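Local coordinates for protein Xaa-Pro Dipeptidase (Alteromonas macleodii, PDB 2QS8) that probably acts as a metal-dependent dipeptidase or carboxypeptidase of the amidohydrolase superfamily, hydrolysing peptide bonds in a TIM-barrel active site, at residues E216-V221 and K243-A248; H255-D260 and A303-Q308; A263-I268 and Y317-K322. One frame throughout, in Å; residues are numbered along the deposited sequence.

Contact 1. Residues E216-V221 and K243-A248; sequences EEVDAV and KRAIKA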
loop_
_atom_site.group_PDB
_atom_site.type_symbol
_atom_site.label_atom_id
_atom_site.label_comp_id
_atom_site.label_asym_id
_atom_site.label_seq_id
_atom_site.Cartn_x
_atom_site.Cartn_y
_atom_site.Cartn_z
ATOM N N GLU A 216 -0.960 -2.214 15.911
ATOM C CA GLU A 216 0.085 -2.244 14.889
ATOM C C GLU A 216 0.417 -0.824 14.393
ATOM O O GLU A 216 1.580 -0.484 14.188
ATOM C CB GLU A 216 -0.375 -3.107 13.715
ATOM C CG GLU A 216 0.511 -3.063 12.482
ATOM C CD GLU A 216 -0.066 -3.889 11.326
ATOM O OE1 GLU A 216 -1.258 -3.709 10.989
ATOM O OE2 GLU A 216 0.672 -4.717 10.748
ATOM N N GLU A 217 -0.604 0.000 14.200
ATOM C CA GLU A 217 -0.393 1.358 13.731
ATOM C C GLU A 217 0.299 2.251 14.771
ATOM O O GLU A 217 1.212 2.998 14.428
ATOM C CB GLU A 217 -1.723 1.993 13.287
ATOM C CG GLU A 217 -2.395 1.289 12.104
ATOM C CD GLU A 217 -3.778 1.849 11.771
ATOM O OE1 GLU A 217 -4.530 2.232 12.687
ATOM O OE2 GLU A 217 -4.125 1.881 10.577
ATOM N N VAL A 218 -0.113 2.183 16.032
ATOM C CA VAL A 218 0.531 3.023 17.031
ATOM C C VAL A 218 1.926 2.499 17.360
ATOM O O VAL A 218 2.816 3.278 17.693
ATOM C CB VAL A 218 -0.339 3.192 18.324
ATOM C CG1 VAL A 218 -0.620 1.851 18.979
ATOM C CG2 VAL A 218 0.371 4.116 19.291
ATOM N N ASP A 219 2.137 1.190 17.251
ATOM C CA ASP A 219 3.474 0.642 17.491
ATOM C C ASP A 219 4.386 1.251 16.414
ATOM O O ASP A 219 5.515 1.657 16.693
ATOM C CB ASP A 219 3.505 -0.896 17.359
ATOM C CG ASP A 219 2.899 -1.613 18.565
ATOM O OD1 ASP A 219 2.775 -0.985 19.632
ATOM O OD2 ASP A 219 2.554 -2.809 18.453
ATOM N N ALA A 220 3.870 1.314 15.185
ATOM C CA ALA A 220 4.617 1.867 14.060
ATOM C C ALA A 220 4.983 3.330 14.298
ATOM O O ALA A 220 6.026 3.782 13.851
ATOM C CB ALA A 220 3.815 1.730 12.766
ATOM N N VAL A 221 4.117 4.057 15.006
ATOM C CA VAL A 221 4.368 5.459 15.316
ATOM C C VAL A 221 5.594 5.563 16.222
ATOM O O VAL A 221 6.505 6.350 15.965
ATOM C CB VAL A 221 3.165 6.115 16.063
ATOM C CG1 VAL A 221 3.531 7.511 16.522
ATOM C CG2 VAL A 221 1.942 6.157 15.167
ATOM N N LYS A 243 -4.628 3.032 26.112
ATOM C CA LYS A 243 -3.773 1.903 26.500
ATOM C C LYS A 243 -2.936 1.322 25.350
ATOM O O LYS A 243 -1.811 0.853 25.563
ATOM C CB LYS A 243 -4.624 0.820 27.167
ATOM C CG LYS A 243 -5.178 1.289 28.513
ATOM C CD LYS A 243 -5.946 0.231 29.273
ATOM C CE LYS A 243 -7.285 -0.061 28.646
ATOM N NZ LYS A 243 -8.214 -0.664 29.641
ATOM N N ARG A 244 -3.465 1.361 24.131
ATOM C CA ARG A 244 -2.705 0.855 22.991
ATOM C C ARG A 244 -1.453 1.723 22.854
ATOM O O ARG A 244 -0.376 1.232 22.531
ATOM C CB ARG A 244 -3.534 0.926 21.701
ATOM C CG ARG A 244 -4.772 0.049 21.703
ATOM C CD ARG A 244 -5.492 0.038 20.351
ATOM N NE ARG A 244 -6.682 -0.811 20.388
ATOM C CZ ARG A 244 -7.546 -0.961 19.381
ATOM N NH1 ARG A 244 -7.372 -0.315 18.231
ATOM N NH2 ARG A 244 -8.585 -1.774 19.520
ATOM N N ALA A 245 -1.613 3.014 23.129
ATOM C CA ALA A 245 -0.517 3.967 23.033
ATOM C C ALA A 245 0.459 3.860 24.205
ATOM O O ALA A 245 1.669 3.950 24.013
ATOM C CB ALA A 245 -1.067 5.394 22.932
ATOM N N ILE A 246 -0.073 3.683 25.414
ATOM C CA ILE A 246 0.768 3.558 26.597
ATOM C C ILE A 246 1.636 2.318 26.448
ATOM O O ILE A 246 2.841 2.367 26.675
ATOM C CB ILE A 246 -0.086 3.440 27.869
ATOM C CG1 ILE A 246 -0.931 4.702 28.029
ATOM C CG2 ILE A 246 0.808 3.254 29.092
ATOM C CD1 ILE A 246 -2.018 4.594 29.066
ATOM N N LYS A 247 1.021 1.211 26.056
ATOM C CA LYS A 247 1.762 -0.028 25.870
ATOM C C LYS A 247 2.764 0.076 24.724
ATOM O O LYS A 247 3.775 -0.618 24.720
ATOM C CB LYS A 247 0.803 -1.192 25.606
ATOM C CG LYS A 247 0.067 -1.669 26.854
ATOM C CD LYS A 247 -0.744 -2.944 26.615
ATOM C CE LYS A 247 -2.003 -2.692 25.818
ATOM N NZ LYS A 247 -2.804 -3.945 25.717
ATOM N N ALA A 248 2.484 0.941 23.748
ATOM C CA ALA A 248 3.387 1.090 22.606
ATOM C C ALA A 248 4.650 1.847 23.004
ATOM O O ALA A 248 5.685 1.732 22.343
ATOM C CB ALA A 248 2.682 1.803 21.447
#

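Contact 2. Residues H255-D260 and A303-Q308; sequences HGTFMD and ASVGPQ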
loop_
_atom_site.group_PDB
_atom_site.type_symbol
_atom_site.label_atom_id
_atom_site.label_comp_id
_atom_site.label_asym_id
_atom_site.label_seq_id
_atom_site.Cartn_x
_atom_site.Cartn_y
_atom_site.Cartn_z
ATOM N N HIS A 255 -4.949 14.922 27.857
ATOM C CA HIS A 255 -6.351 14.817 28.286
ATOM C C HIS A 255 -6.710 13.563 29.113
ATOM O O HIS A 255 -7.198 13.680 30.238
ATOM C CB HIS A 255 -7.282 14.900 27.069
ATOM C CG HIS A 255 -6.840 15.882 26.031
ATOM N ND1 HIS A 255 -6.556 17.197 26.321
ATOM C CD2 HIS A 255 -6.622 15.738 24.705
ATOM C CE1 HIS A 255 -6.183 17.822 25.218
ATOM N NE2 HIS A 255 -6.213 16.957 24.224
ATOM N N GLY A 256 -6.482 12.381 28.537
ATOM C CA GLY A 256 -6.773 11.119 29.210
ATOM C C GLY A 256 -8.066 11.089 30.010
ATOM O O GLY A 256 -8.141 10.466 31.072
ATOM N N THR A 257 -9.092 11.740 29.472
ATOM C CA THR A 257 -10.389 11.868 30.118
ATOM C C THR A 257 -10.982 10.630 30.785
ATOM O O THR A 257 -11.399 10.700 31.935
ATOM C CB THR A 257 -11.412 12.444 29.119
ATOM O OG1 THR A 257 -10.898 13.667 28.585
ATOM C CG2 THR A 257 -12.759 12.701 29.793
ATOM N N PHE A 258 -11.032 9.505 30.083
ATOM C CA PHE A 258 -11.616 8.297 30.662
ATOM C C PHE A 258 -10.564 7.262 31.047
ATOM O O PHE A 258 -10.763 6.047 30.932
ATOM C CB PHE A 258 -12.643 7.716 29.696
ATOM C CG PHE A 258 -13.687 8.710 29.276
ATOM C CD1 PHE A 258 -14.595 9.222 30.205
ATOM C CD2 PHE A 258 -13.730 9.180 27.969
ATOM C CE1 PHE A 258 -15.521 10.188 29.831
ATOM C CE2 PHE A 258 -14.645 10.141 27.590
ATOM C CZ PHE A 258 -15.544 10.650 28.517
HETATM N N MSE A 259 -9.435 7.774 31.516
HETATM C CA MSE A 259 -8.335 6.941 31.948
HETATM C C MSE A 259 -8.834 5.998 33.044
HETATM O O MSE A 259 -9.469 6.448 33.995
HETATM C CB MSE A 259 -7.250 7.836 32.502
HETATM C CG MSE A 259 -5.996 7.118 32.861
HETATM SE SE MSE A 259 -4.914 8.426 33.800
HETATM C CE MSE A 259 -4.666 9.871 32.465
ATOM N N ASP A 260 -8.571 4.700 32.912
ATOM C CA ASP A 260 -9.019 3.746 33.935
ATOM C C ASP A 260 -7.878 3.274 34.839
ATOM O O ASP A 260 -6.736 3.686 34.662
ATOM C CB ASP A 260 -9.724 2.535 33.292
ATOM C CG ASP A 260 -8.865 1.817 32.281
ATOM O OD1 ASP A 260 -7.652 2.075 32.225
ATOM O OD2 ASP A 260 -9.413 0.976 31.542
ATOM N N ALA A 303 -19.939 18.182 26.284
ATOM C CA ALA A 303 -20.665 18.078 27.545
ATOM C C ALA A 303 -20.244 16.834 28.323
ATOM O O ALA A 303 -20.238 16.834 29.554
ATOM C CB ALA A 303 -22.155 18.042 27.281
ATOM N N SER A 304 -19.887 15.778 27.597
ATOM C CA SER A 304 -19.462 14.523 28.203
ATOM C C SER A 304 -18.005 14.509 28.683
ATOM O O SER A 304 -17.726 14.244 29.855
ATOM C CB SER A 304 -19.667 13.382 27.209
ATOM O OG SER A 304 -18.942 12.230 27.606
ATOM N N VAL A 305 -17.085 14.795 27.769
ATOM C CA VAL A 305 -15.658 14.783 28.067
ATOM C C VAL A 305 -15.177 15.869 29.020
ATOM O O VAL A 305 -14.552 15.577 30.038
ATOM C CB VAL A 305 -14.819 14.866 26.757
ATOM C CG1 VAL A 305 -13.338 14.977 27.082
ATOM C CG2 VAL A 305 -15.066 13.636 25.902
ATOM N N GLY A 306 -15.463 17.122 28.693
ATOM C CA GLY A 306 -15.019 18.226 29.530
ATOM C C GLY A 306 -15.084 18.136 31.058
ATOM O O GLY A 306 -14.082 18.387 31.724
ATOM N N PRO A 307 -16.243 17.795 31.646
ATOM C CA PRO A 307 -16.400 17.696 33.106
ATOM C C PRO A 307 -15.587 16.615 33.819
ATOM O O PRO A 307 -15.270 16.751 34.999
ATOM C CB PRO A 307 -17.904 17.462 33.282
ATOM C CG PRO A 307 -18.512 17.993 32.002
ATOM C CD PRO A 307 -17.525 17.544 30.966
ATOM N N GLN A 308 -15.254 15.549 33.098
ATOM C CA GLN A 308 -14.513 14.425 33.665
ATOM C C GLN A 308 -13.009 14.626 33.861
ATOM O O GLN A 308 -12.405 13.957 34.691
ATOM C CB GLN A 308 -14.750 13.184 32.800
ATOM C CG GLN A 308 -14.036 11.917 33.260
ATOM C CD GLN A 308 -14.449 11.480 34.653
ATOM O OE1 GLN A 308 -15.639 11.363 34.948
ATOM N NE2 GLN A 308 -13.467 11.227 35.516
#

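Contact 3. Residues A263-I268 and Y317-K322; sequences AMDLMI and YEKGVK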
loop_
_atom_site.group_PDB
_atom_site.type_symbol
_atom_site.label_atom_id
_atom_site.label_comp_id
_atom_site.label_asym_id
_atom_site.label_seq_id
_atom_site.Cartn_x
_atom_site.Cartn_y
_atom_site.Cartn_z
ATOM N N ALA A 263 -5.009 1.639 32.898
ATOM C CA ALA A 263 -4.220 2.594 32.137
ATOM C C ALA A 263 -3.258 3.327 33.061
ATOM O O ALA A 263 -2.131 3.604 32.682
ATOM C CB ALA A 263 -5.128 3.591 31.429
HETATM N N MSE A 264 -3.713 3.625 34.274
HETATM C CA MSE A 264 -2.886 4.320 35.238
HETATM C C MSE A 264 -1.662 3.522 35.643
HETATM O O MSE A 264 -0.563 4.063 35.665
HETATM C CB MSE A 264 -3.714 4.685 36.455
HETATM C CG MSE A 264 -4.799 5.681 36.114
HETATM SE SE MSE A 264 -5.663 6.479 37.703
HETATM C CE MSE A 264 -7.105 5.228 38.050
ATOM N N ASP A 265 -1.841 2.239 35.947
ATOM C CA ASP A 265 -0.706 1.404 36.317
ATOM C C ASP A 265 0.227 1.226 35.118
ATOM O O ASP A 265 1.446 1.161 35.270
ATOM C CB ASP A 265 -1.173 0.038 36.827
ATOM C CG ASP A 265 -1.867 0.128 38.179
ATOM O OD1 ASP A 265 -1.373 0.878 39.046
ATOM O OD2 ASP A 265 -2.893 -0.555 38.387
ATOM N N LEU A 266 -0.344 1.136 33.926
ATOM C CA LEU A 266 0.474 0.994 32.732
ATOM C C LEU A 266 1.341 2.236 32.566
ATOM O O LEU A 266 2.523 2.133 32.271
ATOM C CB LEU A 266 -0.406 0.799 31.496
ATOM C CG LEU A 266 -0.975 -0.609 31.322
ATOM C CD1 LEU A 266 -1.998 -0.619 30.201
ATOM C CD2 LEU A 266 0.163 -1.586 31.020
HETATM N N MSE A 267 0.758 3.414 32.765
HETATM C CA MSE A 267 1.520 4.648 32.629
HETATM C C MSE A 267 2.632 4.761 33.660
HETATM O O MSE A 267 3.706 5.287 33.368
HETATM C CB MSE A 267 0.593 5.848 32.736
HETATM C CG MSE A 267 -0.209 6.082 31.485
HETATM SE SE MSE A 267 -1.355 7.641 31.755
HETATM C CE MSE A 267 -0.052 9.096 31.443
ATOM N N ILE A 268 2.372 4.255 34.859
ATOM C CA ILE A 268 3.367 4.284 35.915
ATOM C C ILE A 268 4.503 3.323 35.571
ATOM O O ILE A 268 5.673 3.650 35.731
ATOM C CB ILE A 268 2.750 3.875 37.265
ATOM C CG1 ILE A 268 1.720 4.924 37.687
ATOM C CG2 ILE A 268 3.838 3.748 38.323
ATOM C CD1 ILE A 268 0.917 4.540 38.902
ATOM N N TYR A 317 -3.263 11.826 39.887
ATOM C CA TYR A 317 -2.285 12.401 40.799
ATOM C C TYR A 317 -2.098 11.556 42.055
ATOM O O TYR A 317 -0.976 11.205 42.404
ATOM C CB TYR A 317 -2.686 13.817 41.211
ATOM C CG TYR A 317 -1.778 14.388 42.269
ATOM C CD1 TYR A 317 -0.446 14.675 41.986
ATOM C CD2 TYR A 317 -2.239 14.598 43.568
ATOM C CE1 TYR A 317 0.411 15.157 42.973
ATOM C CE2 TYR A 317 -1.393 15.077 44.563
ATOM C CZ TYR A 317 -0.072 15.352 44.261
ATOM O OH TYR A 317 0.776 15.807 45.248
ATOM N N GLU A 318 -3.192 11.236 42.732
ATOM C CA GLU A 318 -3.107 10.441 43.952
ATOM C C GLU A 318 -2.493 9.065 43.679
ATOM O O GLU A 318 -1.706 8.561 44.475
ATOM C CB GLU A 318 -4.494 10.292 44.575
ATOM C CG GLU A 318 -5.212 11.621 44.764
ATOM C CD GLU A 318 -6.577 11.470 45.419
ATOM O OE1 GLU A 318 -7.276 10.470 45.137
ATOM O OE2 GLU A 318 -6.960 12.364 46.201
ATOM N N LYS A 319 -2.843 8.471 42.543
ATOM C CA LYS A 319 -2.317 7.162 42.165
ATOM C C LYS A 319 -0.810 7.209 41.896
ATOM O O LYS A 319 -0.148 6.171 41.843
ATOM C CB LYS A 319 -3.040 6.647 40.924
ATOM C CG LYS A 319 -2.662 5.237 40.520
ATOM C CD LYS A 319 -3.287 4.209 41.448
ATOM C CE LYS A 319 -2.991 2.789 40.985
ATOM N NZ LYS A 319 -3.707 1.784 41.822
ATOM N N GLY A 320 -0.271 8.410 41.704
ATOM C CA GLY A 320 1.155 8.540 41.463
ATOM C C GLY A 320 1.605 8.606 40.014
ATOM O O GLY A 320 2.787 8.413 39.725
ATOM N N VAL A 321 0.674 8.870 39.100
ATOM C CA VAL A 321 0.989 8.984 37.680
ATOM C C VAL A 321 1.814 10.249 37.442
ATOM O O VAL A 321 1.501 11.307 37.982
ATOM C CB VAL A 321 -0.302 9.063 36.833
ATOM C CG1 VAL A 321 0.038 9.349 35.378
ATOM C CG2 VAL A 321 -1.080 7.770 36.950
ATOM N N LYS A 322 2.866 10.148 36.639
ATOM C CA LYS A 322 3.694 11.312 36.352
ATOM C C LYS A 322 2.851 12.361 35.630
ATOM O O LYS A 322 2.060 12.034 34.739
ATOM C CB LYS A 322 4.898 10.909 35.504
ATOM C CG LYS A 322 5.797 9.901 36.196
ATOM C CD LYS A 322 6.703 9.207 35.199
ATOM C CE LYS A 322 7.841 10.095 34.776
ATOM N NZ LYS A 322 8.771 10.277 35.923
HETATM O O HOH W 1 3.646 7.910 35.097
#

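Contact 1. Residues E216-V221 and K243-A248
The carbonyl oxygen of Arg244 is gripped twice: by a weak helical bond from Ala248 N, 3.1 Å from Arg244 O, and by the side-chain amide of Gln215, one residue ahead of 216-221. That same NE2 also binds Asp219 OD1, so Gln215 ties a carboxylate of one helix to a backbone carbonyl of the next. Beside this clamp the helices meet through small side chains. Their axes come within 9.0 Å and run broadly in the same direction, crossing at -41°. Val218 points toward 243-248. Its CG1 takes the crowded place between backbone N and carbonyl carbon (chi1 60°) and rests on Arg244 O at 3.6 Å. CG2, anti to the backbone N, reaches the helix at Ala245, 3.8 Å from that residue's CA, and touches the methyl of Ala248, with Val218 CG2 and Ala248 CB 3.9 Å apart. The Ala248 methyl also meets a polar atom, Asp219 OD1, at 3.3 Å from CB. The extended Arg244 chain leads off to Phe213 O of its own chain and to Asp227 of the second subunit, while Glu217 pairs with Arg183 of that subunit. Two alanines thus admit one valine between neighbouring barrel helices, and the polar link is left to a shared glutamine, while Arg244 and Glu217 turn their charges to the second subunit.

Contact 2. Residues H255-D260 and A303-Q308
Polar atoms here meet carbon across the gap and find their bonding partners elsewhere. Thr257 OG1, anti to its own carbonyl carbon, is bonded to His237 ND1 of the methionine pocket, yet it also lies only 3.2 Å from Val305 CG1. Thr257 O accepts from Thr312 OG1, one turn further along helix 299-319, and presses on the aliphatic part of Gln308, with Gln308 CG 3.2 Å from that oxygen. The Gln308 chain leaves with CG anti to the backbone N and then bends (chi2 60°), which lets NE2 bind Asp311 and Thr312 of its own helix.

Apolar packing centres on the Thr257 methyl. CG2 sits 3.6 Å from Val305 CG1 and the same distance from Gln308 CB, filling the angle between these two side chains. The two valine branches divide the work: CG1 goes to the threonine, and CG2 to the Phe258 ring, 3.9 Å from CE2.

The aromatic ring has a CH-pi partner within its own turn, a type I turn from Gly256 to Met259: Thr257 CG2 stands over the ring centre, 3.6 Å above the plane. Ser304 OG approaches the ring edge near its plane, 3.9 Å from CZ.

Val305 also comes within about 4 Å of the bound methionine, and His255, just before the turn, touches that ligand. The chemistry is consistent with carbon-rich packing beside the pocket, in which the threonine's polar atoms are satisfied by His237 and Thr312.

Contact 3. Residues A263-I268 and Y317-K322
Met264, a selenomethionine, opens the contact by pointing at the end of helix 299-319. Its CB touches Val321 CG2, and its chain, bent at chi3, crosses Lys319 at about a right angle, bringing SE to 4.2 Å from Lys319 CB. At Asp265 the backbone turns its CB off the interface, but the carboxylate swings back to Lys319. Asp265 OD1 lies 3.2 Å from Lys319 CE and 3.7 Å from NZ, a long salt bridge between two exposed residues; the lysine gets there with CG anti to its backbone N and a bend at chi2 (75°). Deeper in, selenomethionine Met267 bends at chi3 and sends its terminal CE to Val321 CG1, 3.9 Å away, while the Met267 side chain also touches Tyr274 of strand 273-275. Its carbonyl also takes part: one water accepts from Lys322 N at 2.8 Å and gives a weak bond, 3.1 Å, to Met267 O, carrying the backbone link between the segments. Ile268 finishes the walk. With CG1 anti to the carbonyl carbon, it lays CG1 on Val321 CG2 and pushes CD1 to 3.5 Å from Lys319 O. Val321 is thus held among Met264, Met267 and Ile268.

Behind it, helix 299-319 closes in a Schellman motif at Gly320, whose positive phi (95°) turns the chain inward until Lys322 pairs with Tyr274 of strand 273-275. Such a capped helix end, followed by a hydrophobic residue and a return to the sheet, belongs to the helix-to-strand turns of a TIM barrel.

How the contacts relate
All three contacts are partly buried. Contacts 2 and 3 both use helix 299-319, one near its start and the other at its end, whereas contact 1 joins two other helices. Contact 2 lies beside the ligand pocket and sets hydroxyl and carbonyl oxygens as well as apolar groups against carbon; contact 3 has the most exposed touching residues, Asp265, Ile268, Lys319 and Gly320, round a buried Val321; contact 1, the smallest, has none, and its charged flank meets a subunit interface. They also touch: Lys243 NZ bridges to Asp260 OD2 at 2.8 Å, joining 1 and 2; Ile246 packs on Leu266 and Met267, joining 1 and 3; Met259 packs on Met264 and Met267, joining 2 and 3.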